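Local structure of putative agmatine deiminase (Streptococcus mutans, 2EWO) at residues A[22-27]-A[58-63]; A[54-59]-A[312-317]; A[170-175]-A[262-267]. The protein probably catalyses the hydrolysis of agmatine to N-carbamoylputrescine and ammonia, as a member of the guanidino-group-modifying enzyme superfamily. All blocks are in the same frame, centred on the assembly; numbering follows the deposited sequence.

Contact 1 of 3, residues A[22-27]-A[58-63]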
ATOM      1  N   GLU A  22      19.536 -31.122 -12.951  1.00 10.24           N
ATOM      2  CA  GLU A  22      20.459 -30.550 -13.925  1.00 10.00           C
ATOM      3  C   GLU A  22      21.095 -29.261 -13.405  1.00 10.00           C
ATOM      4  O   GLU A  22      20.655 -28.704 -12.395  1.00 10.00           O
ATOM      5  CB  GLU A  22      19.742 -30.308 -15.260  1.00 10.16           C
ATOM      6  CG  GLU A  22      19.261 -31.595 -15.930  1.00 10.16           C
ATOM      7  CD  GLU A  22      18.808 -31.393 -17.375  1.00 12.63           C
ATOM      8  OE1 GLU A  22      19.569 -30.786 -18.165  1.00 13.54           O
ATOM      9  OE2 GLU A  22      17.697 -31.856 -17.729  1.00 13.08           O
ATOM     10  N   LYS A  23      22.143 -28.802 -14.088  1.00 10.02           N
ATOM     11  CA  LYS A  23      22.852 -27.591 -13.684  1.00 10.02           C
ATOM     12  C   LYS A  23      21.941 -26.374 -13.713  1.00 10.41           C
ATOM     13  O   LYS A  23      21.142 -26.177 -14.642  1.00 10.02           O
ATOM     14  CB  LYS A  23      24.074 -27.350 -14.573  1.00 21.60           C
ATOM     15  CG  LYS A  23      24.923 -26.140 -14.163  1.00 21.54           C
ATOM     16  CD  LYS A  23      26.098 -25.931 -15.138  1.00 20.90           C
ATOM     17  CE  LYS A  23      26.878 -24.645 -14.885  1.00 19.35           C
ATOM     18  NZ  LYS A  23      27.906 -24.423 -15.948  1.00 18.42           N
ATOM     19  N   GLN A  24      22.085 -25.549 -12.685  1.00 10.49           N
ATOM     20  CA  GLN A  24      21.253 -24.372 -12.550  1.00 10.02           C
ATOM     21  C   GLN A  24      21.999 -23.131 -12.100  1.00 10.12           C
ATOM     22  O   GLN A  24      22.896 -23.211 -11.275  1.00 11.22           O
ATOM     23  CB  GLN A  24      20.116 -24.676 -11.576  1.00 10.00           C
ATOM     24  CG  GLN A  24      20.556 -25.176 -10.223  1.00 10.00           C
ATOM     25  CD  GLN A  24      19.403 -25.739  -9.426  1.00 10.00           C
ATOM     26  OE1 GLN A  24      18.736 -26.688  -9.853  1.00 10.00           O
ATOM     27  NE2 GLN A  24      19.155 -25.158  -8.264  1.00 10.00           N
ATOM     28  N   LYS A  25      21.600 -21.981 -12.643  1.00 11.35           N
ATOM     29  CA  LYS A  25      22.212 -20.698 -12.328  1.00 10.10           C
ATOM     30  C   LYS A  25      21.943 -20.158 -10.930  1.00 10.00           C
ATOM     31  O   LYS A  25      22.841 -19.584 -10.318  1.00 10.00           O
ATOM     32  CB  LYS A  25      21.780 -19.653 -13.355  1.00 33.04           C
ATOM     33  CG  LYS A  25      22.227 -18.239 -13.011  1.00 34.50           C
ATOM     34  CD  LYS A  25      21.930 -17.291 -14.149  1.00 36.38           C
ATOM     35  CE  LYS A  25      22.366 -15.877 -13.844  1.00 37.18           C
ATOM     36  NZ  LYS A  25      22.353 -15.060 -15.099  1.00 38.87           N
ATOM     37  N   GLN A  26      20.722 -20.321 -10.422  1.00 10.00           N
ATOM     38  CA  GLN A  26      20.381 -19.817  -9.089  1.00 10.00           C
ATOM     39  C   GLN A  26      19.032 -20.314  -8.634  1.00 10.00           C
ATOM     40  O   GLN A  26      18.402 -21.137  -9.295  1.00 10.00           O
ATOM     41  CB  GLN A  26      20.336 -18.294  -9.099  1.00 24.35           C
ATOM     42  CG  GLN A  26      19.436 -17.747 -10.198  1.00 25.00           C
ATOM     43  CD  GLN A  26      19.310 -16.241 -10.179  1.00 24.61           C
ATOM     44  OE1 GLN A  26      19.024 -15.623 -11.210  1.00 24.92           O
ATOM     45  NE2 GLN A  26      19.510 -15.638  -9.006  1.00 21.79           N
ATOM     46  N   ILE A  27      18.592 -19.794  -7.497  1.00 10.00           N
ATOM     47  CA  ILE A  27      17.298 -20.165  -6.960  1.00 10.00           C
ATOM     48  C   ILE A  27      16.485 -18.963  -6.530  1.00 10.00           C
ATOM     49  O   ILE A  27      16.999 -18.030  -5.919  1.00 10.00           O
ATOM     50  CB  ILE A  27      17.430 -21.109  -5.767  1.00 10.00           C
ATOM     51  CG1 ILE A  27      17.775 -22.507  -6.274  1.00 10.00           C
ATOM     52  CG2 ILE A  27      16.125 -21.139  -4.966  1.00 10.00           C
ATOM     53  CD1 ILE A  27      18.035 -23.487  -5.162  1.00 10.00           C
ATOM     54  N   GLU A  58      25.960 -21.559  -0.230  1.00 21.12           N
ATOM     55  CA  GLU A  58      27.182 -22.279  -0.535  1.00 20.60           C
ATOM     56  C   GLU A  58      27.158 -23.117  -1.813  1.00 19.42           C
ATOM     57  O   GLU A  58      28.164 -23.717  -2.174  1.00 20.60           O
ATOM     58  CB  GLU A  58      27.592 -23.156   0.653  1.00 44.18           C
ATOM     59  CG  GLU A  58      26.496 -24.025   1.246  1.00 47.04           C
ATOM     60  CD  GLU A  58      27.068 -25.228   1.992  1.00 49.29           C
ATOM     61  OE1 GLU A  58      27.643 -26.117   1.319  1.00 48.90           O
ATOM     62  OE2 GLU A  58      26.959 -25.287   3.243  1.00 50.00           O
ATOM     63  N   PHE A  59      26.040 -23.142  -2.525  1.00 21.81           N
ATOM     64  CA  PHE A  59      25.989 -23.949  -3.735  1.00 20.48           C
ATOM     65  C   PHE A  59      25.795 -23.124  -5.004  1.00 19.09           C
ATOM     66  O   PHE A  59      26.329 -23.448  -6.074  1.00 18.20           O
ATOM     67  CB  PHE A  59      24.880 -24.993  -3.584  1.00 14.22           C
ATOM     68  CG  PHE A  59      25.065 -25.899  -2.389  1.00 14.52           C
ATOM     69  CD1 PHE A  59      25.977 -26.952  -2.428  1.00 13.88           C
ATOM     70  CD2 PHE A  59      24.355 -25.674  -1.211  1.00 14.38           C
ATOM     71  CE1 PHE A  59      26.180 -27.773  -1.312  1.00 13.55           C
ATOM     72  CE2 PHE A  59      24.553 -26.488  -0.090  1.00 14.98           C
ATOM     73  CZ  PHE A  59      25.469 -27.540  -0.143  1.00 13.55           C
ATOM     74  N   GLU A  60      25.031 -22.045  -4.866  1.00 13.99           N
ATOM     75  CA  GLU A  60      24.717 -21.135  -5.966  1.00 12.50           C
ATOM     76  C   GLU A  60      24.075 -19.888  -5.394  1.00 12.50           C
ATOM     77  O   GLU A  60      23.802 -19.816  -4.198  1.00 12.50           O
ATOM     78  CB  GLU A  60      23.746 -21.794  -6.952  1.00 43.81           C
ATOM     79  CG  GLU A  60      22.705 -22.702  -6.304  1.00 43.08           C
ATOM     80  CD  GLU A  60      21.690 -23.240  -7.293  1.00 43.49           C
ATOM     81  OE1 GLU A  60      22.049 -23.454  -8.467  1.00 42.28           O
ATOM     82  OE2 GLU A  60      20.528 -23.462  -6.893  1.00 44.11           O
ATOM     83  N   PRO A  61      23.845 -18.877  -6.236  1.00 12.70           N
ATOM     84  CA  PRO A  61      23.220 -17.638  -5.771  1.00 10.11           C
ATOM     85  C   PRO A  61      21.714 -17.762  -5.546  1.00 10.11           C
ATOM     86  O   PRO A  61      21.022 -18.589  -6.164  1.00 10.11           O
ATOM     87  CB  PRO A  61      23.549 -16.651  -6.881  1.00 10.01           C
ATOM     88  CG  PRO A  61      23.567 -17.535  -8.087  1.00 10.01           C
ATOM     89  CD  PRO A  61      24.350 -18.720  -7.607  1.00 10.01           C
ATOM     90  N   VAL A  62      21.225 -16.925  -4.638  1.00 10.20           N
ATOM     91  CA  VAL A  62      19.813 -16.889  -4.293  1.00 10.20           C
ATOM     92  C   VAL A  62      19.224 -15.529  -4.619  1.00 10.20           C
ATOM     93  O   VAL A  62      19.846 -14.486  -4.371  1.00 10.20           O
ATOM     94  CB  VAL A  62      19.560 -17.116  -2.794  1.00 32.27           C
ATOM     95  CG1 VAL A  62      18.076 -17.339  -2.575  1.00 32.91           C
ATOM     96  CG2 VAL A  62      20.376 -18.285  -2.277  1.00 32.81           C
ATOM     97  N   SER A  63      18.008 -15.565  -5.169  1.00 10.00           N
ATOM     98  CA  SER A  63      17.236 -14.370  -5.546  1.00 10.00           C
ATOM     99  C   SER A  63      16.029 -14.298  -4.633  1.00 10.00           C
ATOM    100  O   SER A  63      14.977 -14.847  -4.924  1.00 10.00           O
ATOM    101  CB  SER A  63      16.772 -14.462  -7.000  1.00 22.23           C
ATOM    102  OG  SER A  63      17.855 -14.216  -7.884  1.00 22.37           O
TER
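I27 and V62 pair on parallel strands of a beta-alpha-beta crossover in which helix 43-57 links strand 24-29 to strand 62-66. I27 N donates to P61 O at 3.0 Å, and S63 N to I27 O at 2.8 Å, the latter almost straight (170° at the hydrogen). Just before I27, K25 and Q26 both face Q366 of strand 364-367, a classic beta bulge. The Q26 side chain runs beside the strand pair. Its CB lies beside P61, near the carbonyl O and 3.5 Å from ring atom CG; chi1 of 53° tucks CG between the backbone N and the carbonyl carbon, and the chain is extended beyond. CD comes 3.4 Å from S63 OG. At the tip, OE1 takes a weak hydrogen bond from Q366 NE2, while NE2 lies 2.5 Å from S63 OG, an atom that accepts a hydrogen bond from R87 NE of strand 86-90. E60 leans toward the first strand; its carboxylate lies across the Q24 side chain, the carboxylate and amide planes nearly coplanar, with OE2 close to CG1 and CD1 of I27. V62 CA approaches I27 O at 3.4 Å in a CA-H...O contact.

Contact 2 of 3, residues A[54-59]-A[312-317]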
ATOM      1  N   GLU A  54      20.178 -18.939   3.278  1.00 14.76           N
ATOM      2  CA  GLU A  54      21.598 -18.972   3.563  1.00 17.69           C
ATOM      3  C   GLU A  54      22.197 -20.336   3.196  1.00 17.74           C
ATOM      4  O   GLU A  54      23.383 -20.442   2.892  1.00 17.72           O
ATOM      5  CB  GLU A  54      21.825 -18.681   5.043  1.00 60.00           C
ATOM      6  CG  GLU A  54      23.281 -18.619   5.472  1.00 60.00           C
ATOM      7  CD  GLU A  54      23.418 -18.398   6.963  1.00 60.00           C
ATOM      8  OE1 GLU A  54      22.934 -19.257   7.738  1.00 60.00           O
ATOM      9  OE2 GLU A  54      24.001 -17.365   7.360  1.00 60.00           O
ATOM     10  N   ALA A  55      21.366 -21.371   3.221  1.00 29.85           N
ATOM     11  CA  ALA A  55      21.813 -22.718   2.895  1.00 29.87           C
ATOM     12  C   ALA A  55      22.180 -22.862   1.420  1.00 30.60           C
ATOM     13  O   ALA A  55      23.221 -23.430   1.087  1.00 30.89           O
ATOM     14  CB  ALA A  55      20.732 -23.729   3.262  1.00 10.00           C
ATOM     15  N   ILE A  56      21.324 -22.357   0.539  1.00 12.74           N
ATOM     16  CA  ILE A  56      21.575 -22.450  -0.895  1.00 13.08           C
ATOM     17  C   ILE A  56      22.858 -21.692  -1.212  1.00 14.96           C
ATOM     18  O   ILE A  56      23.559 -22.019  -2.174  1.00 14.70           O
ATOM     19  CB  ILE A  56      20.442 -21.805  -1.735  1.00 20.05           C
ATOM     20  CG1 ILE A  56      19.080 -21.953  -1.041  1.00 17.92           C
ATOM     21  CG2 ILE A  56      20.407 -22.455  -3.107  1.00 19.23           C
ATOM     22  CD1 ILE A  56      18.484 -23.328  -1.118  1.00 16.71           C
ATOM     23  N   SER A  57      23.144 -20.681  -0.389  1.00 12.31           N
ATOM     24  CA  SER A  57      24.321 -19.812  -0.531  1.00 14.28           C
ATOM     25  C   SER A  57      25.598 -20.512  -0.958  1.00 15.21           C
ATOM     26  O   SER A  57      26.258 -20.100  -1.918  1.00 16.54           O
ATOM     27  CB  SER A  57      24.617 -19.077   0.783  1.00 50.74           C
ATOM     28  OG  SER A  57      23.521 -18.284   1.203  1.00 51.09           O
ATOM     29  N   GLU A  58      25.960 -21.559  -0.230  1.00 21.12           N
ATOM     30  CA  GLU A  58      27.182 -22.279  -0.535  1.00 20.60           C
ATOM     31  C   GLU A  58      27.158 -23.117  -1.813  1.00 19.42           C
ATOM     32  O   GLU A  58      28.164 -23.717  -2.174  1.00 20.60           O
ATOM     33  CB  GLU A  58      27.592 -23.156   0.653  1.00 44.18           C
ATOM     34  CG  GLU A  58      26.496 -24.025   1.246  1.00 47.04           C
ATOM     35  CD  GLU A  58      27.068 -25.228   1.992  1.00 49.29           C
ATOM     36  OE1 GLU A  58      27.643 -26.117   1.319  1.00 48.90           O
ATOM     37  OE2 GLU A  58      26.959 -25.287   3.243  1.00 50.00           O
ATOM     38  N   PHE A  59      26.040 -23.142  -2.525  1.00 21.81           N
ATOM     39  CA  PHE A  59      25.989 -23.949  -3.735  1.00 20.48           C
ATOM     40  C   PHE A  59      25.795 -23.124  -5.004  1.00 19.09           C
ATOM     41  O   PHE A  59      26.329 -23.448  -6.074  1.00 18.20           O
ATOM     42  CB  PHE A  59      24.880 -24.993  -3.584  1.00 14.22           C
ATOM     43  CG  PHE A  59      25.065 -25.899  -2.389  1.00 14.52           C
ATOM     44  CD1 PHE A  59      25.977 -26.952  -2.428  1.00 13.88           C
ATOM     45  CD2 PHE A  59      24.355 -25.674  -1.211  1.00 14.38           C
ATOM     46  CE1 PHE A  59      26.180 -27.773  -1.312  1.00 13.55           C
ATOM     47  CE2 PHE A  59      24.553 -26.488  -0.090  1.00 14.98           C
ATOM     48  CZ  PHE A  59      25.469 -27.540  -0.143  1.00 13.55           C
ATOM     49  N   LEU A 312      15.021 -29.582  -1.921  1.00 10.32           N
ATOM     50  CA  LEU A 312      15.399 -28.905  -3.148  1.00 10.32           C
ATOM     51  C   LEU A 312      16.694 -29.519  -3.666  1.00 10.32           C
ATOM     52  O   LEU A 312      17.603 -29.818  -2.890  1.00 10.32           O
ATOM     53  CB  LEU A 312      15.570 -27.395  -2.899  1.00 10.00           C
ATOM     54  CG  LEU A 312      15.596 -26.449  -4.118  1.00 10.00           C
ATOM     55  CD1 LEU A 312      16.879 -26.628  -4.877  1.00 10.00           C
ATOM     56  CD2 LEU A 312      14.398 -26.720  -5.030  1.00 10.00           C
ATOM     57  N   ILE A 313      16.753 -29.720  -4.980  1.00 20.86           N
ATOM     58  CA  ILE A 313      17.914 -30.302  -5.643  1.00 20.32           C
ATOM     59  C   ILE A 313      18.754 -29.257  -6.380  1.00 20.72           C
ATOM     60  O   ILE A 313      18.580 -29.059  -7.582  1.00 22.53           O
ATOM     61  CB  ILE A 313      17.492 -31.376  -6.682  1.00 21.39           C
ATOM     62  CG1 ILE A 313      16.723 -32.501  -5.993  1.00 22.22           C
ATOM     63  CG2 ILE A 313      18.720 -31.931  -7.393  1.00 20.40           C
ATOM     64  CD1 ILE A 313      17.496 -33.184  -4.869  1.00 23.68           C
ATOM     65  N   VAL A 314      19.652 -28.580  -5.672  1.00 13.24           N
ATOM     66  CA  VAL A 314      20.506 -27.601  -6.334  1.00 13.70           C
ATOM     67  C   VAL A 314      21.642 -28.417  -6.967  1.00 15.49           C
ATOM     68  O   VAL A 314      21.649 -29.652  -6.876  1.00 16.09           O
ATOM     69  CB  VAL A 314      21.086 -26.582  -5.328  1.00 19.45           C
ATOM     70  CG1 VAL A 314      19.996 -26.114  -4.400  1.00 18.56           C
ATOM     71  CG2 VAL A 314      22.232 -27.192  -4.544  1.00 19.41           C
ATOM     72  N   ASN A 315      22.580 -27.747  -7.632  1.00 14.64           N
ATOM     73  CA  ASN A 315      23.699 -28.464  -8.221  1.00 15.08           C
ATOM     74  C   ASN A 315      24.798 -28.583  -7.164  1.00 15.62           C
ATOM     75  O   ASN A 315      25.190 -27.593  -6.530  1.00 14.18           O
ATOM     76  CB  ASN A 315      24.210 -27.765  -9.495  1.00 13.31           C
ATOM     77  CG  ASN A 315      24.397 -26.263  -9.323  1.00 13.24           C
ATOM     78  OD1 ASN A 315      25.020 -25.799  -8.363  1.00 13.44           O
ATOM     79  ND2 ASN A 315      23.865 -25.496 -10.271  1.00 12.80           N
ATOM     80  N   GLY A 316      25.248 -29.817  -6.948  1.00 29.44           N
ATOM     81  CA  GLY A 316      26.278 -30.087  -5.958  1.00 29.53           C
ATOM     82  C   GLY A 316      25.820 -29.910  -4.514  1.00 29.21           C
ATOM     83  O   GLY A 316      26.633 -29.628  -3.634  1.00 29.55           O
ATOM     84  N   GLY A 317      24.524 -30.077  -4.261  1.00 18.06           N
ATOM     85  CA  GLY A 317      24.018 -29.917  -2.909  1.00 17.56           C
ATOM     86  C   GLY A 317      22.539 -30.233  -2.750  1.00 17.77           C
ATOM     87  O   GLY A 317      21.779 -30.234  -3.717  1.00 17.36           O
TER
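V314 meets I56 of helix 43-57 and F59 just beyond it with one methyl group each. CG1, anti to its own carbonyl carbon (chi1 -45°), points to CG2 of I56 at 3.9 Å; CG2 reaches F59, 3.6 Å from CB and a little farther from CG, and the valine and phenylalanine side chains cross at about a right angle. N315 follows with OD1 3.5 Å from F59 O, while its ND2 makes a weak hydrogen bond to Q24 O of strand 24-29, which belongs to another sheet. G316, at positive phi, brings its carbonyl O obliquely to the ring atoms CD1 and CE1 of F59. G317 lies against one face of the ring: its CA is 3.8 Å from the ring centroid, 27° off the normal, a CH-pi contact offset toward the rim. Lacking a side chain, G317 lets the aromatic plane lie against bare backbone. V345 and I319 also touch the phenylalanine. N315 and G316 have backbone angles close to those of a type II turn and join strand 312-314 to antiparallel strand 317-321, giving a tight beta hairpin packed against the last part of helix 43-57 and the residues that follow it.

Contact 3 of 3, residues A[170-175]-A[262-267]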
ATOM      1  N   GLU A 170      14.027 -36.498 -19.937  1.00 18.00           N
ATOM      2  CA  GLU A 170      13.252 -36.918 -21.109  1.00 18.00           C
ATOM      3  C   GLU A 170      11.746 -37.099 -20.946  1.00 17.06           C
ATOM      4  O   GLU A 170      11.256 -37.495 -19.892  1.00 17.61           O
ATOM      5  CB  GLU A 170      13.851 -38.193 -21.720  1.00 59.30           C
ATOM      6  CG  GLU A 170      14.399 -39.210 -20.716  1.00 60.00           C
ATOM      7  CD  GLU A 170      15.877 -38.981 -20.384  1.00 60.00           C
ATOM      8  OE1 GLU A 170      16.210 -37.908 -19.832  1.00 60.00           O
ATOM      9  OE2 GLU A 170      16.704 -39.876 -20.679  1.00 60.00           O
ATOM     10  N   GLY A 171      11.037 -36.804 -22.035  1.00 17.61           N
ATOM     11  CA  GLY A 171       9.583 -36.879 -22.109  1.00 14.69           C
ATOM     12  C   GLY A 171       8.736 -37.585 -21.062  1.00 12.29           C
ATOM     13  O   GLY A 171       7.912 -38.433 -21.400  1.00 11.65           O
ATOM     14  N   THR A 172       8.901 -37.232 -19.798  1.00 10.00           N
ATOM     15  CA  THR A 172       8.101 -37.869 -18.764  1.00 10.00           C
ATOM     16  C   THR A 172       7.909 -36.945 -17.581  1.00 10.00           C
ATOM     17  O   THR A 172       8.834 -36.251 -17.172  1.00 10.00           O
ATOM     18  CB  THR A 172       8.754 -39.173 -18.270  1.00 10.00           C
ATOM     19  OG1 THR A 172       8.942 -40.068 -19.374  1.00 10.00           O
ATOM     20  CG2 THR A 172       7.863 -39.851 -17.231  1.00 10.00           C
ATOM     21  N   VAL A 173       6.704 -36.935 -17.030  1.00 10.00           N
ATOM     22  CA  VAL A 173       6.426 -36.086 -15.889  1.00 10.00           C
ATOM     23  C   VAL A 173       5.606 -36.861 -14.872  1.00 10.00           C
ATOM     24  O   VAL A 173       4.919 -37.822 -15.221  1.00 10.00           O
ATOM     25  CB  VAL A 173       5.664 -34.818 -16.322  1.00 10.04           C
ATOM     26  CG1 VAL A 173       4.336 -35.193 -16.962  1.00 10.04           C
ATOM     27  CG2 VAL A 173       5.459 -33.908 -15.132  1.00 10.04           C
ATOM     28  N   LEU A 174       5.696 -36.452 -13.611  1.00 10.33           N
ATOM     29  CA  LEU A 174       4.956 -37.101 -12.531  1.00 10.33           C
ATOM     30  C   LEU A 174       3.861 -36.214 -11.943  1.00 10.33           C
ATOM     31  O   LEU A 174       4.142 -35.374 -11.088  1.00 10.65           O
ATOM     32  CB  LEU A 174       5.916 -37.506 -11.408  1.00 47.67           C
ATOM     33  CG  LEU A 174       6.734 -38.780 -11.613  1.00 49.65           C
ATOM     34  CD1 LEU A 174       7.723 -38.977 -10.458  1.00 49.22           C
ATOM     35  CD2 LEU A 174       5.775 -39.952 -11.711  1.00 49.96           C
ATOM     36  N   VAL A 175       2.618 -36.403 -12.386  1.00 10.00           N
ATOM     37  CA  VAL A 175       1.494 -35.617 -11.864  1.00 10.00           C
ATOM     38  C   VAL A 175       0.652 -36.457 -10.901  1.00 10.00           C
ATOM     39  O   VAL A 175       0.760 -37.679 -10.884  1.00 10.00           O
ATOM     40  CB  VAL A 175       0.558 -35.102 -12.989  1.00 10.00           C
ATOM     41  CG1 VAL A 175       1.344 -34.264 -13.985  1.00 10.00           C
ATOM     42  CG2 VAL A 175      -0.128 -36.277 -13.674  1.00 10.00           C
ATOM     43  N   THR A 262       7.021 -47.592 -15.799  1.00 10.28           N
ATOM     44  CA  THR A 262       8.178 -47.299 -16.638  1.00 10.74           C
ATOM     45  C   THR A 262       8.043 -45.895 -17.254  1.00 11.25           C
ATOM     46  O   THR A 262       6.936 -45.351 -17.357  1.00 11.25           O
ATOM     47  CB  THR A 262       8.311 -48.330 -17.787  1.00 39.19           C
ATOM     48  OG1 THR A 262       9.380 -47.938 -18.655  1.00 39.67           O
ATOM     49  CG2 THR A 262       7.017 -48.411 -18.598  1.00 37.10           C
ATOM     50  N   ASP A 263       9.164 -45.310 -17.669  1.00 10.29           N
ATOM     51  CA  ASP A 263       9.124 -43.980 -18.259  1.00 10.16           C
ATOM     52  C   ASP A 263       9.016 -43.982 -19.785  1.00 10.82           C
ATOM     53  O   ASP A 263       8.612 -44.974 -20.399  1.00 10.07           O
ATOM     54  CB  ASP A 263      10.343 -43.155 -17.821  1.00 23.52           C
ATOM     55  CG  ASP A 263      11.657 -43.832 -18.135  1.00 22.22           C
ATOM     56  OD1 ASP A 263      11.893 -44.195 -19.311  1.00 20.42           O
ATOM     57  OD2 ASP A 263      12.460 -43.989 -17.193  1.00 22.12           O
ATOM     58  N   ALA A 264       9.371 -42.850 -20.385  1.00 23.91           N
ATOM     59  CA  ALA A 264       9.303 -42.694 -21.826  1.00 23.74           C
ATOM     60  C   ALA A 264      10.343 -43.530 -22.545  1.00 23.71           C
ATOM     61  O   ALA A 264      10.001 -44.392 -23.354  1.00 24.14           O
ATOM     62  CB  ALA A 264       9.474 -41.235 -22.197  1.00 46.51           C
ATOM     63  N   LYS A 265      11.613 -43.273 -22.255  1.00 18.57           N
ATOM     64  CA  LYS A 265      12.686 -44.006 -22.916  1.00 18.86           C
ATOM     65  C   LYS A 265      12.616 -45.516 -22.712  1.00 18.86           C
ATOM     66  O   LYS A 265      13.284 -46.273 -23.422  1.00 18.86           O
ATOM     67  CB  LYS A 265      14.052 -43.454 -22.488  1.00 19.27           C
ATOM     68  CG  LYS A 265      14.343 -42.084 -23.090  1.00 19.61           C
ATOM     69  CD  LYS A 265      15.825 -41.721 -23.037  1.00 19.64           C
ATOM     70  CE  LYS A 265      16.102 -40.409 -23.788  1.00 19.64           C
ATOM     71  NZ  LYS A 265      17.556 -40.051 -23.907  1.00 19.14           N
ATOM     72  N   GLY A 266      11.804 -45.955 -21.752  1.00 11.22           N
ATOM     73  CA  GLY A 266      11.645 -47.384 -21.526  1.00 10.99           C
ATOM     74  C   GLY A 266      12.174 -48.002 -20.240  1.00 10.40           C
ATOM     75  O   GLY A 266      11.605 -48.980 -19.750  1.00 10.40           O
ATOM     76  N   ARG A 267      13.257 -47.456 -19.697  1.00 10.09           N
ATOM     77  CA  ARG A 267      13.831 -48.001 -18.474  1.00 10.08           C
ATOM     78  C   ARG A 267      12.833 -48.066 -17.328  1.00 10.05           C
ATOM     79  O   ARG A 267      11.925 -47.244 -17.229  1.00 10.00           O
ATOM     80  CB  ARG A 267      15.046 -47.186 -18.047  1.00 51.59           C
ATOM     81  CG  ARG A 267      14.850 -45.697 -18.160  1.00 52.89           C
ATOM     82  CD  ARG A 267      16.140 -44.964 -17.825  1.00 54.06           C
ATOM     83  NE  ARG A 267      16.256 -43.683 -18.521  1.00 54.06           N
ATOM     84  CZ  ARG A 267      15.445 -42.645 -18.343  1.00 54.06           C
ATOM     85  NH1 ARG A 267      14.435 -42.721 -17.481  1.00 54.06           N
ATOM     86  NH2 ARG A 267      15.655 -41.528 -19.022  1.00 54.02           N
TER
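E170 meets K265 and R267 with its carboxylate, while T172 meets A264. The glutamate chain is bent at chi2 (-90°), and K265 and R267 each cross it at about a right angle. OE2 serves both cations. K265, extended beyond CG, brings NZ to 3.3 Å from E170 OE2 in a salt bridge and lays its CD and CE methylenes against the same carboxylate. R267 presents NH2 at the edge of its guanidinium, with the two planes 64° apart; this salt bridge includes a weak hydrogen bond, and the place of NH2 is uncertain. D263 probably continues the network through R267, though the modelled positions of the atoms involved are uncertain. T172 OG1 accepts a hydrogen bond from A264 N at 3.0 Å and donates one to G171 O at 2.8 Å, from above that carbonyl's plane. A264 CB sits 3.3 Å from G171 O. The turn between strands 165-168 and 172-176 is thereby joined to the loop after helix 248-259. The cations converging on OE2, R267 less surely than K265, probably favour the deprotonated form of E170, while the threonine hydroxyl, donor and acceptor at once, ties the A264 N-H of the loop to the G171 carbonyl.

Contacts 1 and 2 form one continuous region, their centres 7 Å apart. They share E58 and F59, which lead from helix 43-57 toward strand 62-66. The I27 CD1 and I56 CG2 methyls touch where strand pair, helix and hairpin come together, and the weak Q24 O to N315 ND2 bond is a polar tie between them. Contact 3 stands apart: its centre is about 26 Å from each of the others, its nearest atoms about 6 Å from contact 1 and 12 Å from contact 2. In sequence it is nested within the loop closed by contact 2. The contact centres lie 15, 15 and 20 Å from the chain's centre, not from a mapped site. As in relatives, the substrate pocket probably lies near the propeller axis.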